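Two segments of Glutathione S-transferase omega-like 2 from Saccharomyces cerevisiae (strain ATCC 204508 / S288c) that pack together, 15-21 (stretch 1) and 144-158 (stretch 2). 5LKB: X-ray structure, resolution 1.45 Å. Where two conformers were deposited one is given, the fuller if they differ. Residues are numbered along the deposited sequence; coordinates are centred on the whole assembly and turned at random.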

# COMPACT_ATOMS: atom_id res chain seq x y z
N ARG A 15 7.32 -21.00 9.03
CA ARG A 15 6.55 -21.00 10.26
C ARG A 15 6.90 -22.27 11.05
O ARG A 15 6.92 -23.36 10.48
N GLN A 16 7.15 -22.09 12.34
CA GLN A 16 7.42 -23.24 13.22
C GLN A 16 6.18 -24.09 13.42
O GLN A 16 5.05 -23.61 13.41
N VAL A 17 6.39 -25.39 13.65
CA VAL A 17 5.29 -26.28 14.01
C VAL A 17 4.97 -26.04 15.48
O VAL A 17 5.86 -25.95 16.33
N SER A 18 3.67 -25.93 15.77
CA SER A 18 3.25 -25.75 17.16
C SER A 18 3.48 -27.03 17.96
O SER A 18 3.22 -28.14 17.49
N SER A 19 3.90 -26.83 19.21
CA SER A 19 4.37 -27.91 20.06
C SER A 19 3.30 -28.50 20.95
O SER A 19 3.48 -29.65 21.37
N PHE A 20 2.21 -27.82 21.25
CA PHE A 20 1.22 -28.31 22.21
C PHE A 20 -0.01 -28.72 21.42
O PHE A 20 -0.72 -27.87 20.86
N ARG A 21 -0.33 -30.00 21.41
CA ARG A 21 -1.26 -30.54 20.47
C ARG A 21 -2.27 -31.49 21.11
O ARG A 21 -2.93 -32.26 20.40
N LEU A 144 3.84 -18.43 30.79
CA LEU A 144 2.96 -19.59 30.66
C LEU A 144 3.68 -20.76 30.00
O LEU A 144 3.52 -21.92 30.43
N TYR A 145 4.49 -20.48 28.98
CA TYR A 145 5.21 -21.51 28.25
C TYR A 145 6.23 -22.20 29.16
O TYR A 145 6.29 -23.43 29.21
N TYR A 146 7.01 -21.42 29.91
CA TYR A 146 8.02 -22.02 30.79
C TYR A 146 7.36 -22.75 31.97
O TYR A 146 7.88 -23.78 32.43
N LYS A 147 6.24 -22.24 32.48
CA LYS A 147 5.48 -22.98 33.48
C LYS A 147 5.09 -24.36 32.97
O LYS A 147 5.30 -25.37 33.64
N SER A 148 4.51 -24.42 31.78
CA SER A 148 4.10 -25.69 31.20
C SER A 148 5.31 -26.60 30.96
O SER A 148 5.26 -27.80 31.30
N ASP A 149 6.40 -26.05 30.44
CA ASP A 149 7.54 -26.85 29.99
C ASP A 149 8.76 -25.96 30.17
O ASP A 149 9.02 -25.07 29.35
N PRO A 150 9.49 -26.12 31.27
CA PRO A 150 10.69 -25.31 31.50
C PRO A 150 11.75 -25.45 30.42
O PRO A 150 12.61 -24.58 30.32
N GLN A 151 11.70 -26.49 29.60
CA GLN A 151 12.66 -26.69 28.53
C GLN A 151 12.20 -26.12 27.20
O GLN A 151 12.85 -26.36 26.19
N TYR A 152 11.08 -25.39 27.17
CA TYR A 152 10.56 -24.89 25.90
C TYR A 152 11.59 -23.97 25.25
O TYR A 152 12.21 -23.14 25.91
N SER A 153 11.77 -24.11 23.93
CA SER A 153 12.74 -23.26 23.24
C SER A 153 12.33 -23.00 21.80
O SER A 153 13.13 -23.14 20.87
N ALA A 154 11.08 -22.62 21.59
CA ALA A 154 10.61 -22.07 20.32
C ALA A 154 9.97 -20.72 20.61
O ALA A 154 10.12 -20.16 21.70
N ARG A 155 9.28 -20.16 19.61
CA ARG A 155 8.58 -18.90 19.78
C ARG A 155 7.33 -19.06 20.64
O ARG A 155 6.63 -20.06 20.55
N PHE A 156 7.05 -18.00 21.41
CA PHE A 156 5.99 -17.98 22.40
C PHE A 156 4.71 -17.44 21.75
O PHE A 156 4.33 -16.27 21.93
N THR A 157 4.05 -18.28 20.97
CA THR A 157 3.00 -17.82 20.07
C THR A 157 1.65 -17.75 20.77
O THR A 157 1.42 -18.38 21.81
N VAL A 158 0.75 -16.91 20.20
CA VAL A 158 -0.69 -16.96 20.50
C VAL A 158 -1.40 -17.69 19.36
O VAL A 158 -0.90 -17.71 18.25

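Stretch 2 enters as the last turn of a helix, and its first side chain to matter is Tyr145. Its CA-to-CB bond runs sideways to stretch 1, but with chi1 in m the ring swings its end nearer, so that CE2 lies 3.8 Å from CE1 of Phe20. The two rings meet obliquely, their planes at 68°. The phenol does separate work within its own stretch: OH of Tyr145 donates to the backbone O of Thr157 at 2.6 Å, tying the helix to the backbone at Thr157. Leu144, Tyr146 and Lys147 are out of reach of stretch 1.

Ser148, rotamer t, points toward stretch 1 and sets its OG 3.7 Å from CE2 of Phe20; that hydroxyl has its hydrogen-bond partner elsewhere in the structure. Asp149 leaves helical geometry and opens a type I turn. It too points toward stretch 1, but what it offers Phe20 is its methylene: CB lies 4.4 Å from CZ of Phe20, near the plane of the ring at its edge. The carboxylate is employed locally, OD1 of Asp149 accepting from N of Gln151 at 2.9 Å. Phe20, itself pointing in with chi1 in m, is thus met by the helix end and the turn together, while Pro150 and Gln151 stay clear.

The turn closes at Tyr152, rotamer t, which brings a second aromatic ring to Phe20. CE1 of Tyr152 lies 3.8 Å from CE1 of Phe20, with planes near parallel but slid apart, so the rings barely overlap. Ser19 OG approaches the edge of the same tyrosine ring, 3.7 Å from Tyr152 CE1. The phenol OH of Tyr152 donates to O of Arg155 at 2.7 Å and accepts from water 2 at 2.8 Å; that water in turn accepts from N of Ser19 at 3.0 Å, linking the stretches.

Beyond Ser153 the contact turns polar, and Gln16 carries it. Ala154 CB packs 3.5 Å from Gln16 OE1. In rotamers p and t, the Gln16 side chain places the amide against the backbone of Arg155: N of Arg155 donates to OE1 of Gln16 at 3.0 Å, and NE2 of Gln16 donates to O of Arg155 at 3.1 Å. One amide therefore reads both backbone groups of one residue. Phe156 points away. Thr157, rotamer p, points back in, its CG2 3.7 Å from Gln16 NE2. Water 1 completes the join, accepting from NE2 of Gln16 and donating to OG1 of Thr157, both at 2.8 Å.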

# COMPACT_ATOMS: atom_id res chain seq x y z
CB ARG A 15 5.06 -20.94 9.96
CG ARG A 15 4.16 -20.94 11.16
CD ARG A 15 2.70 -20.71 10.81
NE ARG A 15 2.52 -19.40 10.19
CZ ARG A 15 2.40 -18.27 10.83
NH1 ARG A 15 2.44 -18.21 12.16
NH2 ARG A 15 2.27 -17.14 10.11
CB GLN A 16 7.89 -22.72 14.57
CG GLN A 16 6.81 -22.11 15.50
CD GLN A 16 7.37 -21.58 16.82
OE1 GLN A 16 8.56 -21.22 16.91
NE2 GLN A 16 6.52 -21.52 17.86
CB VAL A 17 5.71 -27.74 13.74
CG1 VAL A 17 4.69 -28.69 14.27
CG2 VAL A 17 5.88 -27.99 12.23
CB SER A 18 1.77 -25.47 17.20
OG SER A 18 1.48 -24.30 16.47
CB SER A 19 5.46 -27.40 21.00
OG SER A 19 6.46 -26.81 20.23
CB PHE A 20 0.89 -27.29 23.29
CG PHE A 20 2.07 -26.90 24.12
CD1 PHE A 20 2.88 -25.85 23.72
CD2 PHE A 20 2.40 -27.60 25.27
CE1 PHE A 20 3.98 -25.48 24.48
CE2 PHE A 20 3.51 -27.25 26.02
CZ PHE A 20 4.31 -26.18 25.61
CB ARG A 21 -0.48 -31.27 19.37
CG ARG A 21 0.62 -30.38 18.75
CD ARG A 21 0.12 -29.10 17.99
NE ARG A 21 -0.61 -29.51 16.78
CZ ARG A 21 -0.08 -29.61 15.55
NH1 ARG A 21 1.20 -29.35 15.35
NH2 ARG A 21 -0.80 -30.04 14.54
CB LEU A 144 1.72 -19.21 29.83
CG LEU A 144 0.86 -18.14 30.46
CD1 LEU A 144 -0.20 -17.54 29.47
CD2 LEU A 144 0.15 -18.70 31.71
CB TYR A 145 5.90 -20.90 27.00
CG TYR A 145 4.99 -20.80 25.79
CD1 TYR A 145 4.14 -19.71 25.60
CD2 TYR A 145 4.99 -21.78 24.84
CE1 TYR A 145 3.29 -19.67 24.51
CE2 TYR A 145 4.16 -21.73 23.74
CZ TYR A 145 3.30 -20.65 23.58
OH TYR A 145 2.47 -20.70 22.46
CB TYR A 146 8.98 -20.93 31.28
CG TYR A 146 9.94 -20.39 30.24
CD1 TYR A 146 10.60 -21.25 29.35
CD2 TYR A 146 10.21 -19.03 30.13
CE1 TYR A 146 11.50 -20.76 28.38
CE2 TYR A 146 11.12 -18.54 29.15
CZ TYR A 146 11.73 -19.40 28.29
OH TYR A 146 12.63 -18.94 27.36
CB LYS A 147 4.25 -22.18 33.90
CG LYS A 147 3.40 -22.85 34.99
CD LYS A 147 4.22 -23.12 36.26
CE LYS A 147 3.37 -23.81 37.30
NZ LYS A 147 4.13 -24.07 38.56
CB SER A 148 3.34 -25.43 29.90
OG SER A 148 2.49 -26.49 29.50
CB ASP A 149 7.38 -27.32 28.54
CG ASP A 149 8.62 -28.00 28.01
OD1 ASP A 149 9.53 -28.25 28.82
OD2 ASP A 149 8.69 -28.24 26.78
CB PRO A 150 11.19 -25.81 32.87
CG PRO A 150 9.91 -26.23 33.56
CD PRO A 150 9.13 -26.92 32.46
CB GLN A 151 12.96 -28.19 28.38
CG GLN A 151 14.04 -28.72 29.31
CD GLN A 151 13.72 -28.48 30.75
OE1 GLN A 151 12.84 -29.13 31.31
NE2 GLN A 151 14.40 -27.52 31.37
CB TYR A 152 9.26 -24.12 26.13
CG TYR A 152 8.54 -23.73 24.86
CD1 TYR A 152 7.85 -24.67 24.09
CD2 TYR A 152 8.59 -22.42 24.39
CE1 TYR A 152 7.19 -24.30 22.89
CE2 TYR A 152 7.96 -22.07 23.19
CZ TYR A 152 7.24 -23.00 22.48
OH TYR A 152 6.64 -22.67 21.30
CB SER A 153 14.14 -23.89 23.31
OG SER A 153 14.12 -25.09 22.58
CB ALA A 154 9.64 -23.04 19.66
CB ARG A 155 8.20 -18.33 18.42
CG ARG A 155 9.45 -17.94 17.58
CD ARG A 155 9.12 -17.72 16.14
NE ARG A 155 8.29 -16.54 15.91
CZ ARG A 155 8.73 -15.35 15.48
NH1 ARG A 155 10.03 -15.16 15.25
NH2 ARG A 155 7.88 -14.35 15.29
CB PHE A 156 6.40 -17.12 23.58
CG PHE A 156 7.74 -17.43 24.12
CD1 PHE A 156 7.97 -18.63 24.75
CD2 PHE A 156 8.77 -16.52 24.03
CE1 PHE A 156 9.22 -18.92 25.24
CE2 PHE A 156 10.03 -16.82 24.54
CZ PHE A 156 10.23 -18.03 25.17
CB THR A 157 2.87 -18.76 18.86
OG1 THR A 157 2.74 -20.12 19.32
CG2 THR A 157 4.09 -18.67 17.96
CB VAL A 158 -1.32 -15.56 20.75
CG1 VAL A 158 -0.75 -14.96 22.00
CG2 VAL A 158 -1.05 -14.63 19.54
O HOH W 1 3.82 -22.20 17.80
O HOH W 2 4.72 -24.04 19.74